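PDB 6Y0R: chitooligosaccharide oxidase from Gibberella zeae, which uses a covalently bound FAD to oxidise the C1 hydroxyl of chitooligosaccharides to lactones, reducing molecular oxygen to hydrogen peroxide. Local coordinates for residues Y53-P58 / D334-F339; N338-S343 / Y447-I452. All coordinates share one frame; numbering follows the deposited sequence.

Contact 1: Y53-P58 / D334-F339; sequences YNLRLP and DAHDNF. With FAD (flavin-adenine dinucleotide), chain B.
Asn-54 lies with its carboxamide flat over the ring of Phe-339, the two planes only 9° apart. CB comes 3.7 Å from CE1 of Phe-339; CG, anti to the backbone N (chi1 -168°), carries the amide over the ring and is itself nearest the same CE1. OD1 takes two N-H groups from opposite faces of its plane: Phe-339 N across the contact, and Arg-56 N, which closes an Asx turn. ND2, above the centre of the Phe-339 ring, returns a nearly straight bond to Phe-339 O (2.9 Å, 169°) and also reaches Tyr-96 O. Arg-56 NE donates to Phe-339 O at 2.8 Å, approaching from the opposite face of the carbonyl plane to ND2; the oxygen lies in the guanidinium plane. Between backbones, a single beta bridge pairs Asn-54 with Asp-337, tying the loop after helix 44-50 to the approach to edge strand 338-346 of the seven-stranded antiparallel sheet. Leu-55 N donates to Asp-337 O, while Tyr-53 O accepts from Asp-337 N and, at 3.0 Å, from His-336 ND1. Tyr-53, an FAD-pocket residue, meets Phe-339 rim to rim; its CE2 also lies 3.5 Å from C8M, the flavin 8-methyl carbon, and its ring meets that of His-94, by similarity a covalent FAD attachment residue.

Contact 2: N338-S343 / Y447-I452; sequences NFYASS and YPDSQI. With FAD (flavin-adenine dinucleotide), chain B.
Asp-449 receives two hydroxyl hydrogen bonds from strand 338-346, one on each carboxylate oxygen. Tyr-340 OH donates a hydrogen bond to OD1 at 2.6 Å, on the syn side though 31° out of the carboxylate plane; Ser-342 OG donates to OD2 at the same length, from above that plane. Both Tyr-340 and Asp-449 have CG anti to the backbone N (chi1 173° and -171°), which carries phenol and carboxylate tip to tip. OD1 is gripped again on its anti side by Gln-451 N, forming an Asx turn at the start of the type I turn from Asp-449 to Ile-452. Three donors thus hold a buried carboxylate, an arrangement likely to favour its ionised form.

Water bridges join the backbones beside these bonds. One water donates to Ala-341 O (2.7 Å) and Pro-448 O while accepting from Ser-450 N. Another donates to Tyr-447 O and hydrogen-bonds with Ser-343 OG, whose further partner is Tyr-444 N. The 447-452 loop, in the berberine-like region, thereby lies against the outermost strand of the seven-stranded antiparallel sheet without direct backbone hydrogen bonds between the two segments.

Packing supplements the polar contacts at both ends. Gln-451 CG comes 3.5 Å from Tyr-340 OH, and Ser-450 OG sits at the edge of the Tyr-340 ring. Ser-343 CB lies 3.7 Å from Tyr-447 CB. The Tyr-447 ring extends to the flavin, where CE1 is 3.7 Å from FAD N1 and OH is equally far from FAD N3.

The centres of contacts 1 and 2 lie about 12 Å apart, on the same side of the chain's centre. Asn-338 and Phe-339 belong to both, and strand 338-346, an outermost strand of the seven-stranded sheet, runs from one to the other. Along the chain the 53-58 loop comes first, then 334-343, then the 447-452 loop. Arg-56 NH1 bridges the two loops directly, with a probable hydrogen bond to Ser-450 OG (3.0 Å). Both contacts reach the isoalloxazine: 53-58 at the methyl-bearing benzenoid end, 447-452 at the pyrimidine end. Segments distant in sequence, including one from the berberine-like region, are thus brought together around one flavin.

Contact 1: Y53-P58 / D334-F339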
ATOM      1  N   TYR A  53      14.230  -2.651   1.656  1.00 16.17           N
ATOM      2  CA  TYR A  53      13.985  -1.964   0.373  1.00 16.73           C
ATOM      3  C   TYR A  53      14.487  -0.531   0.460  1.00 17.79           C
ATOM      4  O   TYR A  53      15.210  -0.038  -0.417  1.00 18.73           O
ATOM      5  CB  TYR A  53      12.474  -1.964   0.113  1.00 17.18           C
ATOM      6  CG  TYR A  53      12.079  -1.077  -1.026  1.00 17.83           C
ATOM      7  CD1 TYR A  53      12.440  -1.404  -2.315  1.00 18.96           C
ATOM      8  CD2 TYR A  53      11.320   0.058  -0.830  1.00 18.99           C
ATOM      9  CE1 TYR A  53      12.101  -0.594  -3.384  1.00 20.19           C
ATOM     10  CE2 TYR A  53      10.966   0.872  -1.892  1.00 19.30           C
ATOM     11  CZ  TYR A  53      11.371   0.548  -3.164  1.00 20.37           C
ATOM     12  OH  TYR A  53      10.998   1.306  -4.242  1.00 24.61           O
ATOM     13  N   ASN A  54      14.110   0.181   1.514  1.00 16.60           N
ATOM     14  CA  ASN A  54      14.503   1.593   1.693  1.00 17.74           C
ATOM     15  C   ASN A  54      15.916   1.653   2.300  1.00 18.47           C
ATOM     16  O   ASN A  54      16.081   1.236   3.434  1.00 20.69           O
ATOM     17  CB  ASN A  54      13.538   2.399   2.569  1.00 17.38           C
ATOM     18  CG  ASN A  54      13.773   3.892   2.527  1.00 19.34           C
ATOM     19  OD1 ASN A  54      14.795   4.367   1.992  1.00 20.15           O
ATOM     20  ND2 ASN A  54      12.799   4.655   3.012  1.00 18.29           N
ATOM     21  N   LEU A  55      16.892   2.106   1.516  1.00 19.79           N
ATOM     22  CA  LEU A  55      18.317   2.222   1.954  1.00 20.18           C
ATOM     23  C   LEU A  55      18.451   3.234   3.090  1.00 21.99           C
ATOM     24  O   LEU A  55      19.457   3.179   3.859  1.00 22.61           O
ATOM     25  CB  LEU A  55      19.138   2.616   0.718  1.00 21.39           C
ATOM     26  CG  LEU A  55      19.107   1.569  -0.401  1.00 23.36           C
ATOM     27  CD1 LEU A  55      19.834   2.051  -1.657  1.00 28.10           C
ATOM     28  CD2 LEU A  55      19.696   0.263   0.090  1.00 21.13           C
ATOM     29  N   ARG A  56      17.467   4.108   3.278  1.00 20.06           N
ATOM     30  CA  ARG A  56      17.478   5.038   4.429  1.00 20.18           C
ATOM     31  C   ARG A  56      17.248   4.301   5.757  1.00 19.27           C
ATOM     32  O   ARG A  56      17.619   4.864   6.813  1.00 21.04           O
ATOM     33  CB  ARG A  56      16.425   6.128   4.240  1.00 18.44           C
ATOM     34  CG  ARG A  56      16.556   7.284   5.217  1.00 19.13           C
ATOM     35  CD  ARG A  56      15.553   8.358   4.948  1.00 19.27           C
ATOM     36  NE  ARG A  56      14.163   7.956   5.258  1.00 18.43           N
ATOM     37  CZ  ARG A  56      13.623   7.985   6.459  1.00 18.80           C
ATOM     38  NH1 ARG A  56      12.351   7.639   6.611  1.00 19.27           N
ATOM     39  NH2 ARG A  56      14.343   8.304   7.532  1.00 20.53           N
ATOM     40  N   LEU A  57      16.621   3.127   5.749  1.00 19.07           N
ATOM     41  CA  LEU A  57      16.132   2.420   6.965  1.00 17.66           C
ATOM     42  C   LEU A  57      16.448   0.931   6.917  1.00 18.57           C
ATOM     43  O   LEU A  57      15.586   0.030   6.967  1.00 18.46           O
ATOM     44  CB  LEU A  57      14.639   2.705   7.116  1.00 17.85           C
ATOM     45  CG  LEU A  57      14.264   4.135   7.464  1.00 18.27           C
ATOM     46  CD1 LEU A  57      12.748   4.294   7.469  1.00 18.96           C
ATOM     47  CD2 LEU A  57      14.792   4.542   8.820  1.00 19.45           C
ATOM     48  N   PRO A  58      17.767   0.609   6.966  1.00 18.24           N
ATOM     49  CA  PRO A  58      18.183  -0.764   7.189  1.00 18.42           C
ATOM     50  C   PRO A  58      17.995  -1.171   8.657  1.00 16.76           C
ATOM     51  O   PRO A  58      18.076  -0.313   9.565  1.00 20.84           O
ATOM     52  CB  PRO A  58      19.698  -0.696   6.849  1.00 19.18           C
ATOM     53  CG  PRO A  58      20.061   0.670   7.297  1.00 19.56           C
ATOM     54  CD  PRO A  58      18.888   1.559   6.873  1.00 19.68           C
ATOM     55  N   ASP A 334      15.940  -7.509  -5.471  1.00 22.42           N
ATOM     56  CA  ASP A 334      16.825  -6.509  -4.834  1.00 24.66           C
ATOM     57  C   ASP A 334      16.528  -5.115  -5.355  1.00 22.73           C
ATOM     58  O   ASP A 334      17.469  -4.315  -5.470  1.00 24.97           O
ATOM     59  CB  ASP A 334      18.302  -6.893  -5.048  1.00 30.18           C
ATOM     60  CG  ASP A 334      18.751  -6.737  -6.488  1.00 36.89           C
ATOM     61  OD1 ASP A 334      17.876  -6.626  -7.387  1.00 38.55           O
ATOM     62  OD2 ASP A 334      19.972  -6.763  -6.708  1.00 42.47           O
ATOM     63  N   ALA A 335      15.254  -4.769  -5.555  1.00 20.97           N
ATOM     64  CA  ALA A 335      14.874  -3.366  -5.811  1.00 21.13           C
ATOM     65  C   ALA A 335      15.201  -2.536  -4.562  1.00 20.67           C
ATOM     66  O   ALA A 335      15.049  -3.057  -3.416  1.00 20.51           O
ATOM     67  CB  ALA A 335      13.398  -3.298  -6.151  1.00 23.02           C
ATOM     68  N   HIS A 336      15.654  -1.299  -4.752  1.00 19.57           N
ATOM     69  CA  HIS A 336      15.941  -0.353  -3.653  1.00 20.38           C
ATOM     70  C   HIS A 336      15.598   1.066  -4.082  1.00 21.11           C
ATOM     71  O   HIS A 336      15.633   1.382  -5.283  1.00 24.33           O
ATOM     72  CB  HIS A 336      17.411  -0.450  -3.197  1.00 22.35           C
ATOM     73  CG  HIS A 336      17.734  -1.733  -2.520  1.00 21.74           C
ATOM     74  ND1 HIS A 336      17.245  -2.050  -1.252  1.00 23.88           N
ATOM     75  CD2 HIS A 336      18.459  -2.796  -2.939  1.00 24.17           C
ATOM     76  CE1 HIS A 336      17.643  -3.274  -0.942  1.00 26.31           C
ATOM     77  NE2 HIS A 336      18.398  -3.743  -1.963  1.00 23.88           N
ATOM     78  N   ASP A 337      15.315   1.891  -3.092  1.00 21.54           N
ATOM     79  CA  ASP A 337      15.361   3.347  -3.217  1.00 20.06           C
ATOM     80  C   ASP A 337      15.881   3.882  -1.903  1.00 20.08           C
ATOM     81  O   ASP A 337      15.963   3.142  -0.944  1.00 22.50           O
ATOM     82  CB  ASP A 337      13.988   3.888  -3.663  1.00 21.93           C
ATOM     83  CG  ASP A 337      14.046   5.320  -4.185  1.00 27.49           C
ATOM     84  OD1 ASP A 337      15.184   5.860  -4.364  1.00 29.72           O
ATOM     85  OD2 ASP A 337      12.968   5.921  -4.400  1.00 32.22           O
ATOM     86  N   ASN A 338      16.208   5.163  -1.879  1.00 19.62           N
ATOM     87  CA  ASN A 338      16.748   5.868  -0.685  1.00 19.75           C
ATOM     88  C   ASN A 338      15.900   7.118  -0.479  1.00 19.14           C
ATOM     89  O   ASN A 338      16.078   8.081  -1.197  1.00 20.47           O
ATOM     90  CB  ASN A 338      18.233   6.199  -0.887  1.00 21.01           C
ATOM     91  CG  ASN A 338      18.920   6.685   0.362  1.00 23.19           C
ATOM     92  OD1 ASN A 338      18.320   6.843   1.420  1.00 21.47           O
ATOM     93  ND2 ASN A 338      20.209   6.986   0.231  1.00 23.15           N
ATOM     94  N   PHE A 339      14.880   7.037   0.368  1.00 17.11           N
ATOM     95  CA  PHE A 339      13.796   8.049   0.343  1.00 17.71           C
ATOM     96  C   PHE A 339      13.089   8.210   1.677  1.00 17.95           C
ATOM     97  O   PHE A 339      13.262   7.443   2.623  1.00 18.46           O
ATOM     98  CB  PHE A 339      12.812   7.653  -0.751  1.00 19.70           C
ATOM     99  CG  PHE A 339      12.013   6.430  -0.411  1.00 18.30           C
ATOM    100  CD1 PHE A 339      12.541   5.166  -0.567  1.00 19.47           C
ATOM    101  CD2 PHE A 339      10.699   6.545   0.029  1.00 18.58           C
ATOM    102  CE1 PHE A 339      11.803   4.017  -0.321  1.00 19.29           C
ATOM    103  CE2 PHE A 339       9.945   5.387   0.253  1.00 18.98           C
ATOM    104  CZ  PHE A 339      10.507   4.137   0.123  1.00 18.87           C
TER
HETATM  105  PA  FAD B 501       6.526  -5.707   3.632  1.00 15.29           P
HETATM  106  O1A FAD B 501       7.573  -4.730   3.982  1.00 14.49           O
HETATM  107  O2A FAD B 501       6.872  -7.130   3.447  1.00 15.95           O
HETATM  108  O5B FAD B 501       5.334  -5.646   4.687  1.00 15.10           O
HETATM  109  C5B FAD B 501       4.572  -4.459   4.905  1.00 15.34           C
HETATM  110  C4B FAD B 501       3.873  -4.550   6.250  1.00 15.19           C
HETATM  111  O4B FAD B 501       2.929  -5.651   6.229  1.00 14.90           O
HETATM  112  C3B FAD B 501       4.752  -4.833   7.486  1.00 15.69           C
HETATM  113  O3B FAD B 501       4.142  -4.313   8.675  1.00 16.54           O
HETATM  114  C2B FAD B 501       4.751  -6.354   7.541  1.00 15.29           C
HETATM  115  O2B FAD B 501       5.119  -6.905   8.809  1.00 16.92           O
HETATM  116  C1B FAD B 501       3.326  -6.650   7.162  1.00 15.21           C
HETATM  117  N9A FAD B 501       3.115  -7.954   6.553  1.00 16.02           N
HETATM  118  C8A FAD B 501       3.572  -8.354   5.324  1.00 17.98           C
HETATM  119  N7A FAD B 501       3.227  -9.603   5.037  1.00 16.51           N
HETATM  120  C5A FAD B 501       2.513 -10.032   6.151  1.00 16.67           C
HETATM  121  C6A FAD B 501       1.893 -11.256   6.465  1.00 18.16           C
HETATM  122  N6A FAD B 501       1.879 -12.276   5.604  1.00 16.83           N
HETATM  123  N1A FAD B 501       1.286 -11.384   7.678  1.00 17.47           N
HETATM  124  C2A FAD B 501       1.348 -10.328   8.514  1.00 19.80           C
HETATM  125  N3A FAD B 501       1.882  -9.119   8.316  1.00 18.07           N
HETATM  126  C4A FAD B 501       2.462  -9.029   7.104  1.00 17.24           C
HETATM  127  N1  FAD B 501       0.713   0.932  -2.545  1.00 15.81           N
HETATM  128  C2  FAD B 501      -0.488   1.089  -3.122  1.00 16.63           C
HETATM  129  O2  FAD B 501      -1.563   1.040  -2.421  1.00 15.60           O
HETATM  130  N3  FAD B 501      -0.567   1.265  -4.474  1.00 16.96           N
HETATM  131  C4  FAD B 501       0.539   1.303  -5.309  1.00 18.66           C
HETATM  132  O4  FAD B 501       0.399   1.452  -6.535  1.00 19.77           O
HETATM  133  C4X FAD B 501       1.817   1.129  -4.725  1.00 19.26           C
HETATM  134  N5  FAD B 501       2.899   1.102  -5.507  1.00 20.21           N
HETATM  135  C5X FAD B 501       4.107   0.795  -4.921  1.00 18.99           C
HETATM  136  C6  FAD B 501       5.264   0.684  -5.737  1.00 18.63           C
HETATM  137  C7  FAD B 501       6.501   0.400  -5.182  1.00 17.73           C
HETATM  138  C7M FAD B 501       7.737   0.311  -6.055  1.00 18.86           C
HETATM  139  C8  FAD B 501       6.606   0.148  -3.753  1.00 16.24           C
HETATM  140  C8M FAD B 501       7.895  -0.288  -3.085  1.00 17.24           C
HETATM  141  C9  FAD B 501       5.454   0.305  -2.955  1.00 18.27           C
HETATM  142  C9A FAD B 501       4.211   0.630  -3.516  1.00 17.85           C
HETATM  143  N10 FAD B 501       3.064   0.739  -2.711  1.00 17.13           N
HETATM  144  C10 FAD B 501       1.811   0.958  -3.294  1.00 17.39           C
HETATM  145  C1' FAD B 501       3.128   0.604  -1.253  1.00 16.50           C
HETATM  146  C2' FAD B 501       2.851  -0.836  -0.815  1.00 16.12           C
HETATM  147  O2' FAD B 501       1.454  -1.128  -0.890  1.00 14.90           O
HETATM  148  C3' FAD B 501       3.340  -0.990   0.602  1.00 17.02           C
HETATM  149  O3' FAD B 501       4.758  -0.710   0.566  1.00 15.69           O
HETATM  150  C4' FAD B 501       3.045  -2.401   1.113  1.00 18.13           C
HETATM  151  O4' FAD B 501       2.901  -2.426   2.544  1.00 19.36           O
HETATM  152  C5' FAD B 501       4.153  -3.323   0.687  1.00 15.21           C
HETATM  153  O5' FAD B 501       3.823  -4.695   0.974  1.00 15.69           O
HETATM  154  P   FAD B 501       5.019  -5.733   1.036  1.00 14.90           P
HETATM  155  O1P FAD B 501       4.458  -7.075   1.326  1.00 15.18           O
HETATM  156  O2P FAD B 501       5.926  -5.604  -0.133  1.00 15.29           O
HETATM  157  O3P FAD B 501       5.871  -5.132   2.277  1.00 15.28           O

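Contact 2: N338-S343 / Y447-I452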
ATOM      1  N   ASN A 338      16.208   5.163  -1.879  1.00 19.62           N
ATOM      2  CA  ASN A 338      16.748   5.868  -0.685  1.00 19.75           C
ATOM      3  C   ASN A 338      15.900   7.118  -0.479  1.00 19.14           C
ATOM      4  O   ASN A 338      16.078   8.081  -1.197  1.00 20.47           O
ATOM      5  CB  ASN A 338      18.233   6.199  -0.887  1.00 21.01           C
ATOM      6  CG  ASN A 338      18.920   6.685   0.362  1.00 23.19           C
ATOM      7  OD1 ASN A 338      18.320   6.843   1.420  1.00 21.47           O
ATOM      8  ND2 ASN A 338      20.209   6.986   0.231  1.00 23.15           N
ATOM      9  N   PHE A 339      14.880   7.037   0.368  1.00 17.11           N
ATOM     10  CA  PHE A 339      13.796   8.049   0.343  1.00 17.71           C
ATOM     11  C   PHE A 339      13.089   8.210   1.677  1.00 17.95           C
ATOM     12  O   PHE A 339      13.262   7.443   2.623  1.00 18.46           O
ATOM     13  CB  PHE A 339      12.812   7.653  -0.751  1.00 19.70           C
ATOM     14  CG  PHE A 339      12.013   6.430  -0.411  1.00 18.30           C
ATOM     15  CD1 PHE A 339      12.541   5.166  -0.567  1.00 19.47           C
ATOM     16  CD2 PHE A 339      10.699   6.545   0.029  1.00 18.58           C
ATOM     17  CE1 PHE A 339      11.803   4.017  -0.321  1.00 19.29           C
ATOM     18  CE2 PHE A 339       9.945   5.387   0.253  1.00 18.98           C
ATOM     19  CZ  PHE A 339      10.507   4.137   0.123  1.00 18.87           C
ATOM     20  N   TYR A 340      12.330   9.284   1.736  1.00 17.32           N
ATOM     21  CA  TYR A 340      11.355   9.578   2.791  1.00 17.25           C
ATOM     22  C   TYR A 340      10.017   9.882   2.103  1.00 16.89           C
ATOM     23  O   TYR A 340       9.984  10.391   1.001  1.00 18.14           O
ATOM     24  CB  TYR A 340      11.817  10.760   3.629  1.00 17.04           C
ATOM     25  CG  TYR A 340      10.797  11.237   4.618  1.00 15.68           C
ATOM     26  CD1 TYR A 340      10.293  10.398   5.606  1.00 16.37           C
ATOM     27  CD2 TYR A 340      10.262  12.513   4.527  1.00 16.51           C
ATOM     28  CE1 TYR A 340       9.325  10.823   6.490  1.00 16.04           C
ATOM     29  CE2 TYR A 340       9.321  12.965   5.427  1.00 16.65           C
ATOM     30  CZ  TYR A 340       8.813  12.108   6.390  1.00 16.79           C
ATOM     31  OH  TYR A 340       7.875  12.573   7.262  1.00 18.43           O
ATOM     32  N   ALA A 341       8.936   9.437   2.720  1.00 15.57           N
ATOM     33  CA  ALA A 341       7.580   9.623   2.174  1.00 15.85           C
ATOM     34  C   ALA A 341       6.626   9.940   3.292  1.00 16.48           C
ATOM     35  O   ALA A 341       6.881   9.687   4.486  1.00 16.86           O
ATOM     36  CB  ALA A 341       7.151   8.376   1.438  1.00 17.26           C
ATOM     37  N   SER A 342       5.481  10.473   2.890  1.00 16.17           N
ATOM     38  CA  SER A 342       4.342  10.687   3.805  1.00 16.11           C
ATOM     39  C   SER A 342       3.083  10.615   2.945  1.00 14.91           C
ATOM     40  O   SER A 342       3.198  10.334   1.760  1.00 16.22           O
ATOM     41  CB  SER A 342       4.449  12.030   4.499  1.00 17.09           C
ATOM     42  OG  SER A 342       3.489  12.201   5.496  1.00 18.07           O
ATOM     43  N   SER A 343       1.949  10.799   3.575  1.00 15.49           N
ATOM     44  CA  SER A 343       0.654  10.680   2.871  1.00 15.14           C
ATOM     45  C   SER A 343      -0.370  11.550   3.566  1.00 15.21           C
ATOM     46  O   SER A 343      -0.158  12.010   4.732  1.00 14.95           O
ATOM     47  CB  SER A 343       0.175   9.236   2.753  1.00 16.04           C
ATOM     48  OG  SER A 343      -0.085   8.646   4.036  1.00 17.88           O
ATOM     49  N   TYR A 447       1.597   3.911   2.940  1.00 16.07           N
ATOM     50  CA  TYR A 447       2.563   5.006   2.685  1.00 16.40           C
ATOM     51  C   TYR A 447       2.960   5.587   4.028  1.00 16.74           C
ATOM     52  O   TYR A 447       2.703   6.759   4.312  1.00 17.74           O
ATOM     53  CB  TYR A 447       1.967   6.116   1.821  1.00 18.13           C
ATOM     54  CG  TYR A 447       1.528   5.725   0.434  1.00 20.10           C
ATOM     55  CD1 TYR A 447       2.120   4.684  -0.252  1.00 19.98           C
ATOM     56  CD2 TYR A 447       0.565   6.467  -0.220  1.00 23.31           C
ATOM     57  CE1 TYR A 447       1.720   4.351  -1.537  1.00 21.94           C
ATOM     58  CE2 TYR A 447       0.151   6.138  -1.503  1.00 22.85           C
ATOM     59  CZ  TYR A 447       0.728   5.071  -2.158  1.00 23.28           C
ATOM     60  OH  TYR A 447       0.387   4.679  -3.439  1.00 26.54           O
ATOM     61  N   PRO A 448       3.563   4.768   4.893  1.00 15.97           N
ATOM     62  CA  PRO A 448       3.767   5.150   6.288  1.00 15.14           C
ATOM     63  C   PRO A 448       4.805   6.265   6.426  1.00 15.74           C
ATOM     64  O   PRO A 448       5.734   6.315   5.640  1.00 16.78           O
ATOM     65  CB  PRO A 448       4.261   3.891   6.970  1.00 16.36           C
ATOM     66  CG  PRO A 448       4.954   3.134   5.864  1.00 16.43           C
ATOM     67  CD  PRO A 448       4.153   3.446   4.606  1.00 15.51           C
ATOM     68  N   ASP A 449       4.595   7.113   7.414  1.00 15.37           N
ATOM     69  CA  ASP A 449       5.459   8.279   7.730  1.00 15.19           C
ATOM     70  C   ASP A 449       6.260   7.952   8.997  1.00 15.80           C
ATOM     71  O   ASP A 449       5.701   7.963  10.084  1.00 15.87           O
ATOM     72  CB  ASP A 449       4.597   9.518   7.947  1.00 16.24           C
ATOM     73  CG  ASP A 449       5.366  10.810   8.075  1.00 17.52           C
ATOM     74  OD1 ASP A 449       6.569  10.732   8.458  1.00 17.16           O
ATOM     75  OD2 ASP A 449       4.777  11.881   7.770  1.00 16.88           O
ATOM     76  N   SER A 450       7.566   7.762   8.833  1.00 16.92           N
ATOM     77  CA  SER A 450       8.454   7.400   9.967  1.00 17.46           C
ATOM     78  C   SER A 450       8.533   8.500  11.017  1.00 20.73           C
ATOM     79  O   SER A 450       8.960   8.133  12.123  1.00 20.55           O
ATOM     80  CB  SER A 450       9.817   7.067   9.498  1.00 17.21           C
ATOM     81  OG  SER A 450      10.362   8.110   8.752  1.00 18.75           O
ATOM     82  N   GLN A 451       8.283   9.767  10.689  1.00 19.16           N
ATOM     83  CA  GLN A 451       8.592  10.911  11.596  1.00 20.27           C
ATOM     84  C   GLN A 451       7.448  11.220  12.545  1.00 23.68           C
ATOM     85  O   GLN A 451       7.668  11.991  13.490  1.00 26.61           O
ATOM     86  CB  GLN A 451       8.976  12.145  10.796  1.00 21.27           C
ATOM     87  CG  GLN A 451      10.162  11.913   9.890  1.00 20.61           C
ATOM     88  CD  GLN A 451      11.310  11.236  10.597  1.00 23.26           C
ATOM     89  OE1 GLN A 451      12.101  11.915  11.282  1.00 25.49           O
ATOM     90  NE2 GLN A 451      11.487   9.960  10.338  1.00 20.03           N
ATOM     91  N   ILE A 452       6.253  10.703  12.315  1.00 24.69           N
ATOM     92  CA  ILE A 452       5.093  11.087  13.167  1.00 24.84           C
ATOM     93  C   ILE A 452       5.272  10.464  14.541  1.00 25.99           C
ATOM     94  O   ILE A 452       5.802   9.330  14.610  1.00 27.63           O
ATOM     95  CB  ILE A 452       3.802  10.592  12.497  1.00 28.13           C
ATOM     96  CG1 ILE A 452       3.585  11.450  11.253  1.00 29.89           C
ATOM     97  CG2 ILE A 452       2.605  10.608  13.455  1.00 30.20           C
ATOM     98  CD1 ILE A 452       2.297  11.118  10.586  1.00 37.52           C
TER
HETATM   99  PA  FAD B 501       6.526  -5.707   3.632  1.00 15.29           P
HETATM  100  O1A FAD B 501       7.573  -4.730   3.982  1.00 14.49           O
HETATM  101  O2A FAD B 501       6.872  -7.130   3.447  1.00 15.95           O
HETATM  102  O5B FAD B 501       5.334  -5.646   4.687  1.00 15.10           O
HETATM  103  C5B FAD B 501       4.572  -4.459   4.905  1.00 15.34           C
HETATM  104  C4B FAD B 501       3.873  -4.550   6.250  1.00 15.19           C
HETATM  105  O4B FAD B 501       2.929  -5.651   6.229  1.00 14.90           O
HETATM  106  C3B FAD B 501       4.752  -4.833   7.486  1.00 15.69           C
HETATM  107  O3B FAD B 501       4.142  -4.313   8.675  1.00 16.54           O
HETATM  108  C2B FAD B 501       4.751  -6.354   7.541  1.00 15.29           C
HETATM  109  O2B FAD B 501       5.119  -6.905   8.809  1.00 16.92           O
HETATM  110  C1B FAD B 501       3.326  -6.650   7.162  1.00 15.21           C
HETATM  111  N9A FAD B 501       3.115  -7.954   6.553  1.00 16.02           N
HETATM  112  C8A FAD B 501       3.572  -8.354   5.324  1.00 17.98           C
HETATM  113  N7A FAD B 501       3.227  -9.603   5.037  1.00 16.51           N
HETATM  114  C5A FAD B 501       2.513 -10.032   6.151  1.00 16.67           C
HETATM  115  C6A FAD B 501       1.893 -11.256   6.465  1.00 18.16           C
HETATM  116  N6A FAD B 501       1.879 -12.276   5.604  1.00 16.83           N
HETATM  117  N1A FAD B 501       1.286 -11.384   7.678  1.00 17.47           N
HETATM  118  C2A FAD B 501       1.348 -10.328   8.514  1.00 19.80           C
HETATM  119  N3A FAD B 501       1.882  -9.119   8.316  1.00 18.07           N
HETATM  120  C4A FAD B 501       2.462  -9.029   7.104  1.00 17.24           C
HETATM  121  N1  FAD B 501       0.713   0.932  -2.545  1.00 15.81           N
HETATM  122  C2  FAD B 501      -0.488   1.089  -3.122  1.00 16.63           C
HETATM  123  O2  FAD B 501      -1.563   1.040  -2.421  1.00 15.60           O
HETATM  124  N3  FAD B 501      -0.567   1.265  -4.474  1.00 16.96           N
HETATM  125  C4  FAD B 501       0.539   1.303  -5.309  1.00 18.66           C
HETATM  126  O4  FAD B 501       0.399   1.452  -6.535  1.00 19.77           O
HETATM  127  C4X FAD B 501       1.817   1.129  -4.725  1.00 19.26           C
HETATM  128  N5  FAD B 501       2.899   1.102  -5.507  1.00 20.21           N
HETATM  129  C5X FAD B 501       4.107   0.795  -4.921  1.00 18.99           C
HETATM  130  C6  FAD B 501       5.264   0.684  -5.737  1.00 18.63           C
HETATM  131  C7  FAD B 501       6.501   0.400  -5.182  1.00 17.73           C
HETATM  132  C7M FAD B 501       7.737   0.311  -6.055  1.00 18.86           C
HETATM  133  C8  FAD B 501       6.606   0.148  -3.753  1.00 16.24           C
HETATM  134  C8M FAD B 501       7.895  -0.288  -3.085  1.00 17.24           C
HETATM  135  C9  FAD B 501       5.454   0.305  -2.955  1.00 18.27           C
HETATM  136  C9A FAD B 501       4.211   0.630  -3.516  1.00 17.85           C
HETATM  137  N10 FAD B 501       3.064   0.739  -2.711  1.00 17.13           N
HETATM  138  C10 FAD B 501       1.811   0.958  -3.294  1.00 17.39           C
HETATM  139  C1' FAD B 501       3.128   0.604  -1.253  1.00 16.50           C
HETATM  140  C2' FAD B 501       2.851  -0.836  -0.815  1.00 16.12           C
HETATM  141  O2' FAD B 501       1.454  -1.128  -0.890  1.00 14.90           O
HETATM  142  C3' FAD B 501       3.340  -0.990   0.602  1.00 17.02           C
HETATM  143  O3' FAD B 501       4.758  -0.710   0.566  1.00 15.69           O
HETATM  144  C4' FAD B 501       3.045  -2.401   1.113  1.00 18.13           C
HETATM  145  O4' FAD B 501       2.901  -2.426   2.544  1.00 19.36           O
HETATM  146  C5' FAD B 501       4.153  -3.323   0.687  1.00 15.21           C
HETATM  147  O5' FAD B 501       3.823  -4.695   0.974  1.00 15.69           O
HETATM  148  P   FAD B 501       5.019  -5.733   1.036  1.00 14.90           P
HETATM  149  O1P FAD B 501       4.458  -7.075   1.326  1.00 15.18           O
HETATM  150  O2P FAD B 501       5.926  -5.604  -0.133  1.00 15.29           O
HETATM  151  O3P FAD B 501       5.871  -5.132   2.277  1.00 15.28           O
HETATM  152  O   HOH W   1       8.154   7.641   5.750  1.00 14.96           O
HETATM  153  O   HOH W   2       1.721   8.579   5.895  1.00 33.06           O